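Local structure of esterase (Staphylococcus aureus subsp. aureus USA300_TCH1516, 3D7R) at residues M268-P271 against D272-L275; Q47-E50 against R51-K55. The protein probably hydrolyses ester bonds, as a putative esterase of the alpha/beta hydrolase fold. All coordinates share one frame; numbering follows the deposited sequence.

Contact 1. Residues M268-P271 against D272-L275; sequences MTHP and DMKL
Met273 and Lys274 reach back to Thr269 and His270 along the N-terminal turn of helix 270-282, which joins strands 259-264 and 287-292 in a beta-alpha-beta unit of the alpha/beta hydrolase fold. In Met273, a selenomethionine, CB lies beside the His270 carbonyl, and CG comes within 3.4 Å of Thr269 O. A bend about the CG-SE bond (chi3 -78°) brings CE over the start of the helix, 3.5 Å from His270 CA and 3.7 Å from Thr269 OG1. A long, flexible, apolar side chain suits this buried place, where Phe289 also touches it. Lys274 runs alongside the imidazole, its CG 3.4 Å from His270 CE1, and bends at chi2 past the ring, whose NE2 is hydrogen-bonded to Asp291. Backbone bonds close the turn: Met273 N to Thr269 O, Lys274 N to His270 O and Leu275 N to Pro271 O. Pro271 suits a first turn, where an N-H would have no helical carbonyl four residues back to bond, so lacking one costs nothing. Asp272 N donates to a water 3.0 Å away, which donates to Met268 O and, weakly, to Asp272 OD2. The Asp272 carboxylate, bonded to Asn209 through OD1, stands where the helix dipole would probably stabilise its negative charge.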
HETATM    1  N   MSE A 268     -10.526   7.166  -8.282  1.00 10.74           N
HETATM    2  CA  MSE A 268      -9.924   7.890  -9.416  1.00 11.49           C
HETATM    3  C   MSE A 268      -8.720   7.172 -10.019  1.00 10.48           C
HETATM    4  O   MSE A 268      -8.257   7.531 -11.096  1.00 10.51           O
HETATM    5  CB  MSE A 268      -9.463   9.278  -8.964  1.00 11.86           C
HETATM    6  CG  MSE A 268     -10.523  10.354  -8.943  1.00 16.05           C
HETATM    7 SE   MSE A 268      -9.829  11.925  -7.928  0.75 28.18          SE
HETATM    8  CE  MSE A 268      -8.017  11.904  -8.526  1.00 20.77           C
ATOM      9  N   THR A 269      -8.207   6.185  -9.297  1.00 10.53           N
ATOM     10  CA  THR A 269      -7.068   5.355  -9.730  1.00 10.65           C
ATOM     11  C   THR A 269      -7.491   4.288 -10.702  1.00 10.55           C
ATOM     12  O   THR A 269      -6.646   3.561 -11.223  1.00 10.17           O
ATOM     13  CB  THR A 269      -6.441   4.616  -8.537  1.00 10.98           C
ATOM     14  OG1 THR A 269      -7.488   3.990  -7.786  1.00 13.22           O
ATOM     15  CG2 THR A 269      -5.705   5.583  -7.616  1.00 11.43           C
ATOM     16  N   HIS A 270      -8.797   4.161 -10.930  1.00  9.91           N
ATOM     17  CA  HIS A 270      -9.280   3.016 -11.700  1.00 10.75           C
ATOM     18  C   HIS A 270      -8.770   2.982 -13.159  1.00 10.33           C
ATOM     19  O   HIS A 270      -8.327   1.921 -13.609  1.00 10.53           O
ATOM     20  CB  HIS A 270     -10.802   2.826 -11.576  1.00 10.34           C
ATOM     21  CG  HIS A 270     -11.311   1.604 -12.277  1.00 12.87           C
ATOM     22  ND1 HIS A 270     -11.696   1.612 -13.604  1.00 14.11           N
ATOM     23  CD2 HIS A 270     -11.478   0.329 -11.846  1.00 14.44           C
ATOM     24  CE1 HIS A 270     -12.086   0.398 -13.954  1.00 13.32           C
ATOM     25  NE2 HIS A 270     -11.965  -0.396 -12.904  1.00 14.13           N
ATOM     26  N   PRO A 271      -8.835   4.113 -13.905  1.00 10.02           N
ATOM     27  CA  PRO A 271      -8.181   4.099 -15.224  1.00  9.95           C
ATOM     28  C   PRO A 271      -6.716   3.660 -15.214  1.00 10.03           C
ATOM     29  O   PRO A 271      -6.326   2.884 -16.087  1.00 10.00           O
ATOM     30  CB  PRO A 271      -8.291   5.551 -15.685  1.00 10.05           C
ATOM     31  CG  PRO A 271      -9.587   6.009 -15.061  1.00 10.36           C
ATOM     32  CD  PRO A 271      -9.523   5.403 -13.673  1.00 10.32           C
ATOM     33  N   ASP A 272      -5.923   4.141 -14.249  1.00  9.06           N
ATOM     34  CA  ASP A 272      -4.530   3.704 -14.102  1.00  9.30           C
ATOM     35  C   ASP A 272      -4.373   2.219 -13.808  1.00  8.74           C
ATOM     36  O   ASP A 272      -3.460   1.574 -14.325  1.00  8.71           O
ATOM     37  CB  ASP A 272      -3.778   4.572 -13.077  1.00  9.24           C
ATOM     38  CG  ASP A 272      -3.555   5.996 -13.592  1.00 11.87           C
ATOM     39  OD1 ASP A 272      -3.226   6.133 -14.813  1.00 13.19           O
ATOM     40  OD2 ASP A 272      -3.740   6.973 -12.806  1.00 12.09           O
HETATM   41  N   MSE A 273      -5.256   1.665 -12.984  1.00  7.91           N
HETATM   42  CA  MSE A 273      -5.215   0.221 -12.740  1.00  8.30           C
HETATM   43  C   MSE A 273      -5.521  -0.573 -14.007  1.00  8.03           C
HETATM   44  O   MSE A 273      -4.868  -1.587 -14.275  1.00  8.02           O
HETATM   45  CB  MSE A 273      -6.158  -0.201 -11.593  1.00  8.46           C
HETATM   46  CG  MSE A 273      -5.764   0.394 -10.238  1.00  9.54           C
HETATM   47 SE   MSE A 273      -6.931  -0.331  -8.857  0.75 14.17          SE
HETATM   48  CE  MSE A 273      -8.521   0.739  -9.161  1.00 15.17           C
ATOM     49  N   LYS A 274      -6.508  -0.124 -14.779  1.00  7.70           N
ATOM     50  CA  LYS A 274      -6.830  -0.801 -16.041  1.00  8.75           C
ATOM     51  C   LYS A 274      -5.685  -0.666 -17.040  1.00  8.76           C
ATOM     52  O   LYS A 274      -5.378  -1.614 -17.764  1.00  9.29           O
ATOM     53  CB  LYS A 274      -8.133  -0.264 -16.658  1.00  9.08           C
ATOM     54  CG  LYS A 274      -9.421  -0.578 -15.844  1.00 12.24           C
ATOM     55  CD  LYS A 274      -9.744  -2.074 -15.798  1.00 17.59           C
ATOM     56  CE  LYS A 274     -10.662  -2.490 -16.930  1.00 22.72           C
ATOM     57  NZ  LYS A 274     -10.831  -3.976 -16.924  1.00 26.10           N
ATOM     58  N   LEU A 275      -5.060   0.514 -17.080  1.00  8.53           N
ATOM     59  CA  LEU A 275      -3.886   0.736 -17.938  1.00  8.59           C
ATOM     60  C   LEU A 275      -2.705  -0.155 -17.534  1.00  8.72           C
ATOM     61  O   LEU A 275      -2.070  -0.811 -18.384  1.00  8.78           O
ATOM     62  CB  LEU A 275      -3.467   2.205 -17.918  1.00  8.09           C
ATOM     63  CG  LEU A 275      -2.218   2.584 -18.729  1.00  9.18           C
ATOM     64  CD1 LEU A 275      -2.312   2.114 -20.207  1.00  7.99           C
ATOM     65  CD2 LEU A 275      -1.992   4.088 -18.652  1.00 10.99           C
TER
HETATM   66  O   HOH W   1      -6.473   6.641 -12.777  1.00  8.74           O

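Contact 2. Residues Q47-E50 against R51-K55; sequences QDVE and RFFYK
Helix 46-61, an amphipathic element near the N-terminus of the modelled chain, has a polar and an apolar side in this turn. On the polar side Asp48 and Arg51, three residues apart, form a salt bridge: Arg51 NH2 donates to Asp48 OD1 at 2.7 Å. The oxygen is met nearly along its C-O axis but lies 17° out of the guanidinium plane, and the two flat groups are turned 63° against each other, so this is a single-bonded pair and not a two-pronged one. Arg51 reaches backward through a bend at chi3, which also places Gln47 O above one guanidinium face, toward its rim. The other carboxylate oxygen, Asp48 OD2, pairs with Lys44, so the aspartate serves two cations, an arrangement that would probably favour its ionised form. Its backbone N-H bonds to Asn45 OD1.

Val49 and Phe53, four apart, line the apolar side with their side chains pointing the same way. A branched valine and a flat ring suit a face turned toward helix 225-236, where Phe226 and Glu230 touch Val49 and Lys234 touches Phe53. The backbone bond from Phe53 N to Val49 O measures 2.9 Å, and the same oxygen lies over one face of the Phe53 ring. With CG1 anti to the backbone N (chi1 175°), Val49 sets this methyl 3.4 Å from Phe53 CE2.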
ATOM      1  N   GLN A  47      -3.042  26.768   2.221  1.00 14.90           N
ATOM      2  CA  GLN A  47      -3.090  26.965   3.655  1.00 15.11           C
ATOM      3  C   GLN A  47      -3.444  25.644   4.381  1.00 14.58           C
ATOM      4  O   GLN A  47      -2.813  25.301   5.384  1.00 14.02           O
ATOM      5  CB  GLN A  47      -4.095  28.084   3.978  1.00 15.83           C
ATOM      6  CG  GLN A  47      -3.693  29.524   3.534  1.00 19.01           C
ATOM      7  CD  GLN A  47      -3.436  29.727   2.014  1.00 22.94           C
ATOM      8  OE1 GLN A  47      -4.244  29.341   1.145  1.00 21.80           O
ATOM      9  NE2 GLN A  47      -2.297  30.366   1.703  1.00 24.06           N
ATOM     10  N   ASP A  48      -4.424  24.901   3.856  1.00 13.97           N
ATOM     11  CA  ASP A  48      -4.767  23.557   4.354  1.00 13.43           C
ATOM     12  C   ASP A  48      -3.597  22.591   4.222  1.00 13.06           C
ATOM     13  O   ASP A  48      -3.372  21.757   5.103  1.00 12.51           O
ATOM     14  CB  ASP A  48      -5.959  22.957   3.595  1.00 13.86           C
ATOM     15  CG  ASP A  48      -7.306  23.498   4.061  1.00 15.84           C
ATOM     16  OD1 ASP A  48      -7.356  24.251   5.055  1.00 15.74           O
ATOM     17  OD2 ASP A  48      -8.331  23.158   3.415  1.00 17.32           O
ATOM     18  N   VAL A  49      -2.860  22.701   3.118  1.00 12.69           N
ATOM     19  CA  VAL A  49      -1.681  21.849   2.868  1.00 12.04           C
ATOM     20  C   VAL A  49      -0.594  22.114   3.920  1.00 12.50           C
ATOM     21  O   VAL A  49      -0.058  21.164   4.517  1.00 12.40           O
ATOM     22  CB  VAL A  49      -1.147  22.016   1.399  1.00 12.23           C
ATOM     23  CG1 VAL A  49       0.144  21.248   1.166  1.00 11.72           C
ATOM     24  CG2 VAL A  49      -2.203  21.539   0.405  1.00  9.66           C
ATOM     25  N   GLU A  50      -0.293  23.389   4.154  1.00 11.91           N
ATOM     26  CA  GLU A  50       0.695  23.789   5.167  1.00 13.24           C
ATOM     27  C   GLU A  50       0.311  23.275   6.552  1.00 12.86           C
ATOM     28  O   GLU A  50       1.145  22.675   7.236  1.00 12.88           O
ATOM     29  CB  GLU A  50       0.884  25.313   5.226  1.00 13.48           C
ATOM     30  CG  GLU A  50       1.443  25.964   3.956  1.00 17.85           C
ATOM     31  CD  GLU A  50       1.480  27.511   4.050  0.75 22.13           C
ATOM     32  OE1 GLU A  50       1.751  28.048   5.151  0.75 22.77           O
ATOM     33  OE2 GLU A  50       1.239  28.188   3.019  0.75 25.55           O
ATOM     34  N   ARG A  51      -0.949  23.475   6.943  1.00 12.87           N
ATOM     35  CA  ARG A  51      -1.465  23.006   8.243  1.00 13.28           C
ATOM     36  C   ARG A  51      -1.349  21.489   8.412  1.00 12.82           C
ATOM     37  O   ARG A  51      -1.003  20.993   9.488  1.00 12.17           O
ATOM     38  CB  ARG A  51      -2.917  23.457   8.454  1.00 13.71           C
ATOM     39  CG  ARG A  51      -3.056  24.990   8.622  1.00 18.11           C
ATOM     40  CD  ARG A  51      -4.420  25.381   9.178  1.00 23.89           C
ATOM     41  NE  ARG A  51      -5.436  25.386   8.129  1.00 28.91           N
ATOM     42  CZ  ARG A  51      -5.917  26.489   7.559  1.00 32.37           C
ATOM     43  NH1 ARG A  51      -5.485  27.690   7.935  1.00 32.85           N
ATOM     44  NH2 ARG A  51      -6.835  26.394   6.604  1.00 33.08           N
ATOM     45  N   PHE A  52      -1.650  20.760   7.339  1.00 12.37           N
ATOM     46  CA  PHE A  52      -1.466  19.315   7.287  1.00 11.53           C
ATOM     47  C   PHE A  52      -0.007  18.926   7.508  1.00 11.68           C
ATOM     48  O   PHE A  52       0.267  18.092   8.361  1.00 12.15           O
ATOM     49  CB  PHE A  52      -1.946  18.781   5.933  1.00 11.60           C
ATOM     50  CG  PHE A  52      -1.844  17.283   5.786  1.00 10.03           C
ATOM     51  CD1 PHE A  52      -2.806  16.449   6.359  1.00 10.68           C
ATOM     52  CD2 PHE A  52      -0.815  16.712   5.041  1.00  9.63           C
ATOM     53  CE1 PHE A  52      -2.749  15.053   6.206  1.00 10.40           C
ATOM     54  CE2 PHE A  52      -0.739  15.303   4.871  1.00 10.76           C
ATOM     55  CZ  PHE A  52      -1.720  14.475   5.461  1.00  9.85           C
ATOM     56  N   PHE A  53       0.919  19.522   6.745  1.00 11.57           N
ATOM     57  CA  PHE A  53       2.352  19.233   6.915  1.00 11.54           C
ATOM     58  C   PHE A  53       2.838  19.552   8.319  1.00 11.31           C
ATOM     59  O   PHE A  53       3.591  18.783   8.899  1.00 10.87           O
ATOM     60  CB  PHE A  53       3.230  19.964   5.883  1.00 11.19           C
ATOM     61  CG  PHE A  53       3.086  19.439   4.464  1.00 11.61           C
ATOM     62  CD1 PHE A  53       2.774  18.098   4.223  1.00 11.72           C
ATOM     63  CD2 PHE A  53       3.273  20.289   3.374  1.00 12.06           C
ATOM     64  CE1 PHE A  53       2.642  17.613   2.927  1.00 11.20           C
ATOM     65  CE2 PHE A  53       3.145  19.804   2.044  1.00 11.40           C
ATOM     66  CZ  PHE A  53       2.820  18.474   1.836  1.00 11.53           C
ATOM     67  N   TYR A  54       2.427  20.701   8.848  1.00 11.89           N
ATOM     68  CA  TYR A  54       2.744  21.071  10.229  1.00 12.61           C
ATOM     69  C   TYR A  54       2.304  19.972  11.219  1.00 11.94           C
ATOM     70  O   TYR A  54       3.109  19.496  12.036  1.00 10.75           O
ATOM     71  CB  TYR A  54       2.082  22.405  10.608  1.00 14.34           C
ATOM     72  CG  TYR A  54       2.291  22.771  12.069  1.00 17.39           C
ATOM     73  CD1 TYR A  54       3.404  23.518  12.460  1.00 20.63           C
ATOM     74  CD2 TYR A  54       1.381  22.381  13.054  1.00 20.37           C
ATOM     75  CE1 TYR A  54       3.609  23.873  13.793  1.00 22.73           C
ATOM     76  CE2 TYR A  54       1.580  22.728  14.402  1.00 22.39           C
ATOM     77  CZ  TYR A  54       2.700  23.476  14.753  1.00 22.89           C
ATOM     78  OH  TYR A  54       2.932  23.836  16.070  1.00 24.53           O
ATOM     79  N   LYS A  55       1.036  19.576  11.132  1.00 10.96           N
ATOM     80  CA  LYS A  55       0.487  18.494  11.967  1.00 11.43           C
ATOM     81  C   LYS A  55       1.238  17.165  11.783  1.00 10.74           C
ATOM     82  O   LYS A  55       1.586  16.498  12.762  1.00  9.72           O
ATOM     83  CB  LYS A  55      -1.009  18.285  11.656  1.00 12.31           C
ATOM     84  CG  LYS A  55      -1.699  17.325  12.622  1.00 15.78           C
ATOM     85  CD  LYS A  55      -3.218  17.281  12.411  1.00 22.12           C
ATOM     86  CE  LYS A  55      -3.900  16.500  13.542  1.00 24.72           C
ATOM     87  NZ  LYS A  55      -3.518  15.051  13.563  1.00 28.82           N
TER

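How the contacts relate
Contact 2 closes long before contact 1 opens in the chain, and the two do not touch: their centres are 28 Å apart and their nearest atoms about 14 Å. Contact 1 lies at one end of the central sheet, its centre 15 Å from that of the chain; residues 47-55 lie farther out, at 23 Å. Helix 214-219 touches contact 1 through Met268 and Pro271, and the next helix, 225-236, packs on contact 2. The side chain of Thr269 comes near, without touching, the glycine-rich turn at Gly170-Gly175, whose place in the fold is probably that of the family's nucleophile elbow. A bound dimethyl sulfoxide, probably from the crystallisation liquor, comes about 3 Å from the side chain of Asp48.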